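Local coordinates for glycerol dehydrogenase (Bacillus coagulans, PDB 6CSJ), which probably oxidises glycerol and related polyols with NAD+ and, in this double mutant, has acquired D-lactate dehydrogenase activity, at residues D16-L21 with T154-S159; K30-I35 with E50-K55; S128-E133 with E139-P144. The protein carries 2 engineered substitutions. All coordinates share one frame; numbering follows the deposited sequence.

Contact 1 of 3, residues D16-L21 with T154-S159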
loop_
_atom_site.group_PDB
_atom_site.type_symbol
_atom_site.label_atom_id
_atom_site.label_comp_id
_atom_site.label_asym_id
_atom_site.label_seq_id
_atom_site.Cartn_x
_atom_site.Cartn_y
_atom_site.Cartn_z
ATOM N N ASP A 16 8.393 -18.854 -4.295
ATOM C CA ASP A 16 7.545 -20.056 -4.331
ATOM C C ASP A 16 6.867 -20.398 -2.978
ATOM O O ASP A 16 6.555 -21.559 -2.700
ATOM C CB ASP A 16 8.371 -21.240 -4.881
ATOM C CG ASP A 16 7.538 -22.256 -5.665
ATOM O OD1 ASP A 16 6.344 -22.023 -5.989
ATOM O OD2 ASP A 16 8.109 -23.322 -5.964
ATOM N N GLU A 17 6.628 -19.375 -2.163
ATOM C CA GLU A 17 5.920 -19.500 -0.870
ATOM C C GLU A 17 4.488 -20.064 -0.965
ATOM O O GLU A 17 4.036 -20.756 -0.043
ATOM C CB GLU A 17 5.877 -18.131 -0.165
ATOM C CG GLU A 17 6.554 -17.967 1.190
ATOM C CD GLU A 17 7.619 -18.971 1.532
ATOM O OE1 GLU A 17 7.274 -19.974 2.200
ATOM O OE2 GLU A 17 8.796 -18.753 1.184
ATOM N N LEU A 18 3.774 -19.782 -2.055
ATOM C CA LEU A 18 2.421 -20.334 -2.256
ATOM C C LEU A 18 2.412 -21.867 -2.347
ATOM O O LEU A 18 1.397 -22.490 -2.028
ATOM C CB LEU A 18 1.741 -19.732 -3.497
ATOM C CG LEU A 18 1.309 -18.260 -3.402
ATOM C CD1 LEU A 18 0.682 -17.789 -4.701
ATOM C CD2 LEU A 18 0.359 -18.011 -2.243
ATOM N N SER A 19 3.532 -22.467 -2.761
ATOM C CA SER A 19 3.672 -23.926 -2.789
ATOM C C SER A 19 3.683 -24.533 -1.385
ATOM O O SER A 19 3.513 -25.733 -1.255
ATOM C CB SER A 19 4.950 -24.349 -3.533
ATOM O OG SER A 19 6.090 -24.217 -2.691
ATOM N N ARG A 20 3.910 -23.719 -0.353
ATOM C CA ARG A 20 3.795 -24.145 1.047
ATOM C C ARG A 20 2.564 -23.541 1.740
ATOM O O ARG A 20 2.506 -23.510 2.982
ATOM C CB ARG A 20 5.065 -23.756 1.829
ATOM C CG ARG A 20 6.308 -24.535 1.436
ATOM C CD ARG A 20 7.584 -23.934 2.023
ATOM N NE ARG A 20 8.668 -23.910 1.024
ATOM C CZ ARG A 20 8.966 -22.906 0.186
ATOM N NH1 ARG A 20 8.282 -21.778 0.168
ATOM N NH2 ARG A 20 9.970 -23.056 -0.668
ATOM N N LEU A 21 1.566 -23.098 0.966
ATOM C CA LEU A 21 0.392 -22.443 1.547
ATOM C C LEU A 21 -0.304 -23.333 2.573
ATOM O O LEU A 21 -0.707 -22.846 3.635
ATOM C CB LEU A 21 -0.605 -22.011 0.468
ATOM C CG LEU A 21 -1.894 -21.322 0.951
ATOM C CD1 LEU A 21 -1.589 -20.117 1.842
ATOM C CD2 LEU A 21 -2.746 -20.897 -0.233
ATOM N N THR A 154 7.733 -14.156 -3.802
ATOM C CA THR A 154 8.513 -13.220 -4.607
ATOM C C THR A 154 8.625 -13.653 -6.065
ATOM O O THR A 154 8.771 -12.808 -6.947
ATOM C CB THR A 154 9.907 -13.006 -4.006
ATOM O OG1 THR A 154 10.576 -14.256 -3.872
ATOM C CG2 THR A 154 9.775 -12.377 -2.641
ATOM N N LYS A 155 8.533 -14.961 -6.318
ATOM C CA LYS A 155 8.535 -15.492 -7.676
ATOM C C LYS A 155 7.267 -15.088 -8.414
ATOM O O LYS A 155 7.330 -14.620 -9.542
ATOM C CB LYS A 155 8.664 -17.020 -7.657
ATOM C CG LYS A 155 8.922 -17.651 -9.015
ATOM C CD LYS A 155 8.578 -19.142 -9.019
ATOM C CE LYS A 155 9.093 -19.814 -10.274
ATOM N NZ LYS A 155 9.252 -21.281 -10.074
ATOM N N VAL A 156 6.115 -15.259 -7.773
ATOM C CA VAL A 156 4.847 -14.815 -8.355
ATOM C C VAL A 156 4.846 -13.296 -8.541
ATOM O O VAL A 156 4.467 -12.817 -9.609
ATOM C CB VAL A 156 3.633 -15.273 -7.517
ATOM C CG1 VAL A 156 2.341 -14.623 -8.014
ATOM C CG2 VAL A 156 3.521 -16.792 -7.544
ATOM N N ILE A 157 5.302 -12.560 -7.526
ATOM C CA ILE A 157 5.317 -11.086 -7.563
ATOM C C ILE A 157 6.186 -10.529 -8.694
ATOM O O ILE A 157 5.802 -9.552 -9.350
ATOM C CB ILE A 157 5.743 -10.480 -6.201
ATOM C CG1 ILE A 157 4.654 -10.740 -5.150
ATOM C CG2 ILE A 157 6.022 -8.975 -6.300
ATOM C CD1 ILE A 157 5.161 -10.712 -3.731
ATOM N N ALA A 158 7.336 -11.153 -8.925
ATOM C CA ALA A 158 8.233 -10.720 -9.991
ATOM C C ALA A 158 7.633 -10.881 -11.400
ATOM O O ALA A 158 8.062 -10.193 -12.318
ATOM C CB ALA A 158 9.574 -11.449 -9.892
ATOM N N SER A 159 6.654 -11.772 -11.577
ATOM C CA SER A 159 5.960 -11.912 -12.875
ATOM C C SER A 159 5.034 -10.725 -13.228
ATOM O O SER A 159 4.647 -10.576 -14.392
ATOM C CB SER A 159 5.176 -13.227 -12.966
ATOM O OG SER A 159 3.872 -13.095 -12.425
#
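The carboxylate of Asp16 stands beside the extended chain of Lys155 without joining it: OD2 of Asp16 and NZ of Lys155 are 4.7 Å apart, too far for a salt bridge, though the opposite charges may still attract weakly. The second flat group, the guanidinium of Arg20, has the hydroxyl OG of Ser19 over the centre of one face, 4.3 Å above the plane. From this group NH1 of Arg20 reaches OE1 of Glu17 at 2.9 Å, a salt bridge whose hydrogen bond is bent to 125° and weak. Across the contact itself the touching is done by backbone and aliphatic carbon. The amide N of Asp16 abuts CB of Lys155 at 3.8 Å. Deeper in, CD1 of Leu18 meets CG2 of Val156 at 4.1 Å, the two side chains crossing nearly at right angles. Val156 has CG1 anti to its backbone N (chi1 171°), which leaves the other branch, CG2, beside the backbone N and facing Leu18. The turn of 16-21 is tied down by the carbonyl O of Asp16, gripped twice by Ser19: OG lies at 2.7 Å from that O, and the Ser19 amide adds a longer bond. Between the segments, the carboxylate of Asp153 accepts from the amides of Asp16 and Leu18 and also from that of Val156, a shared acceptor binding both. The short 3-10 turn after strand 10-14 thus rests on the start of helix 154-158, which follows the adjacent parallel strand 149-153, while helix 38-51 packs on Leu18 through Val44 and Thr47.

Contact 2 of 3, residues K30-I35 with E50-K55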
loop_
_atom_site.group_PDB
_atom_site.type_symbol
_atom_site.label_atom_id
_atom_site.label_comp_id
_atom_site.label_asym_id
_atom_site.label_seq_id
_atom_site.Cartn_x
_atom_site.Cartn_y
_atom_site.Cartn_z
ATOM N N LYS A 30 -7.985 -26.187 10.362
ATOM C CA LYS A 30 -8.131 -27.437 9.613
ATOM C C LYS A 30 -8.667 -27.274 8.187
ATOM O O LYS A 30 -8.447 -28.150 7.368
ATOM C CB LYS A 30 -9.018 -28.396 10.412
ATOM C CG LYS A 30 -8.263 -29.063 11.564
ATOM C CD LYS A 30 -7.973 -28.234 12.815
ATOM C CE LYS A 30 -6.708 -28.752 13.515
ATOM N NZ LYS A 30 -6.697 -28.593 14.999
ATOM N N LYS A 31 -9.359 -26.172 7.913
ATOM C CA LYS A 31 -10.062 -25.989 6.642
ATOM C C LYS A 31 -9.954 -24.540 6.139
ATOM O O LYS A 31 -10.532 -23.628 6.724
ATOM C CB LYS A 31 -11.532 -26.392 6.830
ATOM C CG LYS A 31 -12.423 -26.276 5.599
ATOM C CD LYS A 31 -12.123 -27.356 4.581
ATOM C CE LYS A 31 -12.870 -27.106 3.272
ATOM N NZ LYS A 31 -14.338 -27.319 3.364
ATOM N N ALA A 32 -9.225 -24.355 5.042
ATOM C CA ALA A 32 -8.982 -23.037 4.463
ATOM C C ALA A 32 -10.012 -22.680 3.396
ATOM O O ALA A 32 -10.435 -23.530 2.612
ATOM C CB ALA A 32 -7.587 -22.971 3.870
ATOM N N PHE A 33 -10.410 -21.409 3.385
ATOM C CA PHE A 33 -11.281 -20.845 2.365
ATOM C C PHE A 33 -10.429 -19.837 1.576
ATOM O O PHE A 33 -10.071 -18.786 2.096
ATOM C CB PHE A 33 -12.489 -20.181 3.042
ATOM C CG PHE A 33 -13.505 -19.623 2.086
ATOM C CD1 PHE A 33 -14.393 -20.462 1.433
ATOM C CD2 PHE A 33 -13.599 -18.249 1.866
ATOM C CE1 PHE A 33 -15.347 -19.950 0.559
ATOM C CE2 PHE A 33 -14.550 -17.731 0.996
ATOM C CZ PHE A 33 -15.420 -18.580 0.337
ATOM N N ILE A 34 -10.115 -20.170 0.327
ATOM C CA ILE A 34 -9.101 -19.464 -0.445
ATOM C C ILE A 34 -9.754 -18.632 -1.553
ATOM O O ILE A 34 -10.226 -19.179 -2.549
ATOM C CB ILE A 34 -8.048 -20.466 -0.998
ATOM C CG1 ILE A 34 -7.368 -21.203 0.169
ATOM C CG2 ILE A 34 -7.021 -19.750 -1.867
ATOM C CD1 ILE A 34 -6.389 -22.278 -0.220
ATOM N N ILE A 35 -9.764 -17.312 -1.366
ATOM C CA ILE A 35 -10.436 -16.377 -2.261
ATOM C C ILE A 35 -9.443 -15.860 -3.304
ATOM O O ILE A 35 -8.359 -15.418 -2.957
ATOM C CB ILE A 35 -11.024 -15.185 -1.469
ATOM C CG1 ILE A 35 -11.993 -15.676 -0.392
ATOM C CG2 ILE A 35 -11.749 -14.210 -2.387
ATOM C CD1 ILE A 35 -12.318 -14.625 0.658
ATOM N N GLU A 50 -1.583 -28.156 -5.681
ATOM C CA GLU A 50 -0.437 -29.047 -5.423
ATOM C C GLU A 50 0.115 -28.947 -3.998
ATOM O O GLU A 50 0.661 -29.892 -3.495
ATOM C CB GLU A 50 0.682 -28.839 -6.464
ATOM C CG GLU A 50 0.304 -29.441 -7.824
ATOM C CD GLU A 50 1.365 -29.303 -8.893
ATOM O OE1 GLU A 50 2.023 -28.247 -8.962
ATOM O OE2 GLU A 50 1.571 -30.296 -9.631
ATOM N N SER A 51 -0.003 -27.772 -3.375
ATOM C CA SER A 51 0.387 -27.578 -1.965
ATOM C C SER A 51 -0.405 -28.431 -0.997
ATOM O O SER A 51 0.120 -28.843 0.036
ATOM C CB SER A 51 0.271 -26.108 -1.551
ATOM O OG SER A 51 0.431 -25.949 -0.152
ATOM N N TYR A 52 -1.676 -28.697 -1.323
ATOM C CA TYR A 52 -2.567 -29.505 -0.473
ATOM C C TYR A 52 -2.596 -31.019 -0.820
ATOM O O TYR A 52 -3.455 -31.728 -0.323
ATOM C CB TYR A 52 -3.981 -28.893 -0.485
ATOM C CG TYR A 52 -4.080 -27.580 0.263
ATOM C CD1 TYR A 52 -4.298 -27.559 1.642
ATOM C CD2 TYR A 52 -3.951 -26.362 -0.397
ATOM C CE1 TYR A 52 -4.381 -26.363 2.342
ATOM C CE2 TYR A 52 -4.034 -25.152 0.289
ATOM C CZ TYR A 52 -4.244 -25.161 1.659
ATOM O OH TYR A 52 -4.325 -23.973 2.348
ATOM N N ALA A 53 -1.644 -31.537 -1.588
ATOM C CA ALA A 53 -1.465 -32.980 -1.800
ATOM C C ALA A 53 -1.431 -33.772 -0.477
ATOM O O ALA A 53 -0.658 -33.464 0.429
ATOM C CB ALA A 53 -0.209 -33.299 -2.591
ATOM N N GLY A 54 -2.311 -34.759 -0.359
ATOM C CA GLY A 54 -2.416 -35.546 0.872
ATOM C C GLY A 54 -3.180 -34.891 1.991
ATOM O O GLY A 54 -3.376 -35.484 3.048
ATOM N N LYS A 55 -3.741 -33.695 1.766
ATOM C CA LYS A 55 -4.443 -32.867 2.755
ATOM C C LYS A 55 -5.683 -32.357 2.043
ATOM O O LYS A 55 -6.120 -31.254 2.349
ATOM C CB LYS A 55 -3.600 -31.575 3.012
ATOM C CG LYS A 55 -2.140 -31.771 3.462
ATOM C CD LYS A 55 -2.140 -32.178 4.954
ATOM C CE LYS A 55 -0.802 -32.626 5.453
ATOM N NZ LYS A 55 0.257 -31.631 5.152
#
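Ile34 and Tyr52 point at each other from opposite directions, the isoleucine from strand 32-36 and the tyrosine from just past the end of helix 38-51. CD1 of Ile34 approaches the ring obliquely, 3.8 Å from CE2 of Tyr52 and 3.7 Å from the phenolic OH of Tyr52. The methyl CB of Ala32, two residues back on the same strand side, also lies 3.7 Å from OH of Tyr52, so both alkyl groups meet the phenol oxygen from the strand side. Ile34 carries CG1 anti to its carbonyl carbon (chi1 -60°), and its straight chi2 of 176° carries CD1 outward to the ring. The buried hydroxyl is satisfied by Thr25 OG1 of helix 21-28, and Tyr59 stacks on the ring. A leucine in place of Tyr52 would probably leave the Thr25 hydroxyl without this mate and open a gap beside Ala32 and Ile34. The residue just after helix 38-51 thus folds back on strand 32-36 within the beta-alpha-beta unit 32-36, 38-51, 59-63 of the parallel, Rossmann-like sheet characteristic of the dinucleotide-binding domain in iron-containing alcohol dehydrogenases.

Contact 3 of 3, residues S128-E133 with E139-P144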
loop_
_atom_site.group_PDB
_atom_site.type_symbol
_atom_site.label_atom_id
_atom_site.label_comp_id
_atom_site.label_asym_id
_atom_site.label_seq_id
_atom_site.Cartn_x
_atom_site.Cartn_y
_atom_site.Cartn_z
ATOM N N SER A 128 -9.953 -2.553 5.521
ATOM C CA SER A 128 -10.540 -2.961 4.246
ATOM C C SER A 128 -11.223 -1.755 3.621
ATOM O O SER A 128 -12.033 -1.101 4.271
ATOM C CB SER A 128 -11.558 -4.089 4.445
ATOM O OG SER A 128 -10.971 -5.205 5.078
ATOM N N VAL A 129 -10.894 -1.457 2.372
ATOM C CA VAL A 129 -11.558 -0.375 1.656
ATOM C C VAL A 129 -12.739 -1.011 0.939
ATOM O O VAL A 129 -12.551 -1.877 0.086
ATOM C CB VAL A 129 -10.610 0.339 0.664
ATOM C CG1 VAL A 129 -11.316 1.523 0.018
ATOM C CG2 VAL A 129 -9.339 0.805 1.370
ATOM N N ILE A 130 -13.948 -0.598 1.319
ATOM C CA ILE A 130 -15.193 -1.152 0.787
ATOM C C ILE A 130 -15.758 -0.235 -0.291
ATOM O O ILE A 130 -15.793 0.981 -0.118
ATOM C CB ILE A 130 -16.257 -1.322 1.900
ATOM C CG1 ILE A 130 -15.690 -2.055 3.140
ATOM C CG2 ILE A 130 -17.523 -1.982 1.345
ATOM C CD1 ILE A 130 -15.278 -3.490 2.901
ATOM N N TYR A 131 -16.197 -0.835 -1.395
ATOM C CA TYR A 131 -16.802 -0.122 -2.521
ATOM C C TYR A 131 -18.237 -0.584 -2.719
ATOM O O TYR A 131 -18.603 -1.684 -2.316
ATOM C CB TYR A 131 -16.004 -0.394 -3.799
ATOM C CG TYR A 131 -14.575 0.083 -3.722
ATOM C CD1 TYR A 131 -13.596 -0.678 -3.070
ATOM C CD2 TYR A 131 -14.198 1.307 -4.272
ATOM C CE1 TYR A 131 -12.291 -0.234 -2.978
ATOM C CE2 TYR A 131 -12.888 1.760 -4.183
ATOM C CZ TYR A 131 -11.949 0.990 -3.539
ATOM O OH TYR A 131 -10.666 1.439 -3.460
ATOM N N LYS A 132 -19.053 0.262 -3.333
ATOM C CA LYS A 132 -20.352 -0.160 -3.866
ATOM C C LYS A 132 -20.103 -1.106 -5.041
ATOM O O LYS A 132 -19.010 -1.118 -5.611
ATOM C CB LYS A 132 -21.163 1.044 -4.342
ATOM C CG LYS A 132 -21.623 2.000 -3.259
ATOM C CD LYS A 132 -22.424 3.161 -3.842
ATOM C CE LYS A 132 -23.553 3.658 -2.900
ATOM N NZ LYS A 132 -23.153 4.021 -1.501
ATOM N N GLU A 133 -21.126 -1.859 -5.429
ATOM C CA GLU A 133 -21.005 -2.826 -6.532
ATOM C C GLU A 133 -20.657 -2.166 -7.868
ATOM O O GLU A 133 -20.021 -2.794 -8.707
ATOM C CB GLU A 133 -22.283 -3.654 -6.689
ATOM C CG GLU A 133 -22.627 -4.503 -5.478
ATOM C CD GLU A 133 -23.956 -5.213 -5.620
ATOM O OE1 GLU A 133 -25.006 -4.538 -5.551
ATOM O OE2 GLU A 133 -23.947 -6.453 -5.771
ATOM N N GLU A 139 -16.947 2.896 2.063
ATOM C CA GLU A 139 -16.406 3.191 3.398
ATOM C C GLU A 139 -15.048 2.558 3.718
ATOM O O GLU A 139 -14.624 1.601 3.064
ATOM C CB GLU A 139 -17.407 2.797 4.478
ATOM C CG GLU A 139 -17.818 1.320 4.471
ATOM C CD GLU A 139 -18.393 0.823 5.760
ATOM O OE1 GLU A 139 -17.939 1.279 6.802
ATOM O OE2 GLU A 139 -19.294 -0.052 5.783
ATOM N N TYR A 140 -14.390 3.113 4.733
ATOM C CA TYR A 140 -13.206 2.515 5.344
ATOM C C TYR A 140 -13.645 1.624 6.497
ATOM O O TYR A 140 -14.144 2.113 7.491
ATOM C CB TYR A 140 -12.240 3.601 5.861
ATOM C CG TYR A 140 -11.604 4.423 4.761
ATOM C CD1 TYR A 140 -10.816 3.812 3.788
ATOM C CD2 TYR A 140 -11.781 5.813 4.689
ATOM C CE1 TYR A 140 -10.229 4.549 2.765
ATOM C CE2 TYR A 140 -11.198 6.559 3.667
ATOM C CZ TYR A 140 -10.425 5.913 2.710
ATOM O OH TYR A 140 -9.839 6.608 1.687
ATOM N N LEU A 141 -13.448 0.318 6.360
ATOM C CA LEU A 141 -13.734 -0.636 7.433
ATOM C C LEU A 141 -12.449 -0.868 8.249
ATOM O O LEU A 141 -11.526 -1.520 7.778
ATOM C CB LEU A 141 -14.273 -1.941 6.852
ATOM C CG LEU A 141 -14.604 -3.090 7.817
ATOM C CD1 LEU A 141 -15.614 -2.676 8.875
ATOM C CD2 LEU A 141 -15.065 -4.341 7.066
ATOM N N MET A 142 -12.422 -0.323 9.468
ATOM C CA MET A 142 -11.308 -0.453 10.403
ATOM C C MET A 142 -11.448 -1.799 11.078
ATOM O O MET A 142 -12.489 -2.087 11.645
ATOM C CB MET A 142 -11.325 0.636 11.495
ATOM C CG MET A 142 -11.577 2.058 11.029
ATOM S SD MET A 142 -10.279 2.751 9.991
ATOM C CE MET A 142 -10.919 4.399 9.741
ATOM N N LEU A 143 -10.401 -2.619 11.030
ATOM C CA LEU A 143 -10.451 -3.951 11.608
ATOM C C LEU A 143 -9.834 -3.930 12.992
ATOM O O LEU A 143 -8.953 -3.120 13.240
ATOM C CB LEU A 143 -9.729 -4.940 10.702
ATOM C CG LEU A 143 -10.285 -4.959 9.285
ATOM C CD1 LEU A 143 -9.397 -5.802 8.399
ATOM C CD2 LEU A 143 -11.721 -5.484 9.279
ATOM N N PRO A 144 -10.303 -4.802 13.904
ATOM C CA PRO A 144 -9.691 -4.876 15.241
ATOM C C PRO A 144 -8.242 -5.365 15.239
ATOM O O PRO A 144 -7.471 -5.006 16.134
ATOM C CB PRO A 144 -10.569 -5.903 15.983
ATOM C CG PRO A 144 -11.804 -6.029 15.186
ATOM C CD PRO A 144 -11.457 -5.715 13.767
#
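Four backbone hydrogen bonds join Ser128 and Ile130 to Leu141 and Glu139, making the ladder of a two-stranded antiparallel beta hairpin. In the Ser128-Leu141 pair each residue gives and takes: Ser128 N to Leu141 O is 2.9 Å and nearly straight at 173°, and the return bond is as short. Ile130 and Glu139 repeat the exchange, Ile130 N to Glu139 O at 2.9 Å but Glu139 N to Ile130 O at 3.1 Å, the longest of the four. Beyond the ladder, Glu139 reaches Lys70 in a salt bridge through OE2, and the hydroxyl of Ser128 is bonded to Asp98 O. Val129 and Tyr140 form the non-hydrogen-bonded pair, on the opposite face from Ser128, Ile130, Glu139 and Leu141; their side chains lie alongside each other, CG2 of Val129 coming to the ring edge, 4.1 Å from CE1 of Tyr140. On the other face, helices 94-106 and 70-82 touch Leu141 and Ile130. There CG1 of Ile130 packs 4.0 Å from CB of Leu141, the two chains set at a slant. Glu139 holds CG between backbone N and carbonyl carbon (chi1 58°), which brings CG to 4.0 Å from CB of Ile130. At the far end, CD1 of Leu143 closes on OG of Ser128 at 3.7 Å.

Along the chain, contact 1 opens first and closes last; contact 2 and then contact 3 fall within the span it bridges. Contacts 1 and 2 are neighbours, their centres about 16 Å apart, and they touch where Ser19 to Leu21 meet Ser51 near the end of helix 38-51. Leu21 also packs against Tyr52 and Ile34, so the start of helix 21-28 ties the two together beside the six-stranded parallel sheet. Contact 3 lies apart, about 27 Å between centres from either, in a separate two-stranded sheet that leans on helices 70-82 and 94-106. Contact 1 joins the elements following neighbouring strands 10-14 and 149-153, contact 2 closes a crossover on strand 32-36, and contact 3 pairs a hairpin.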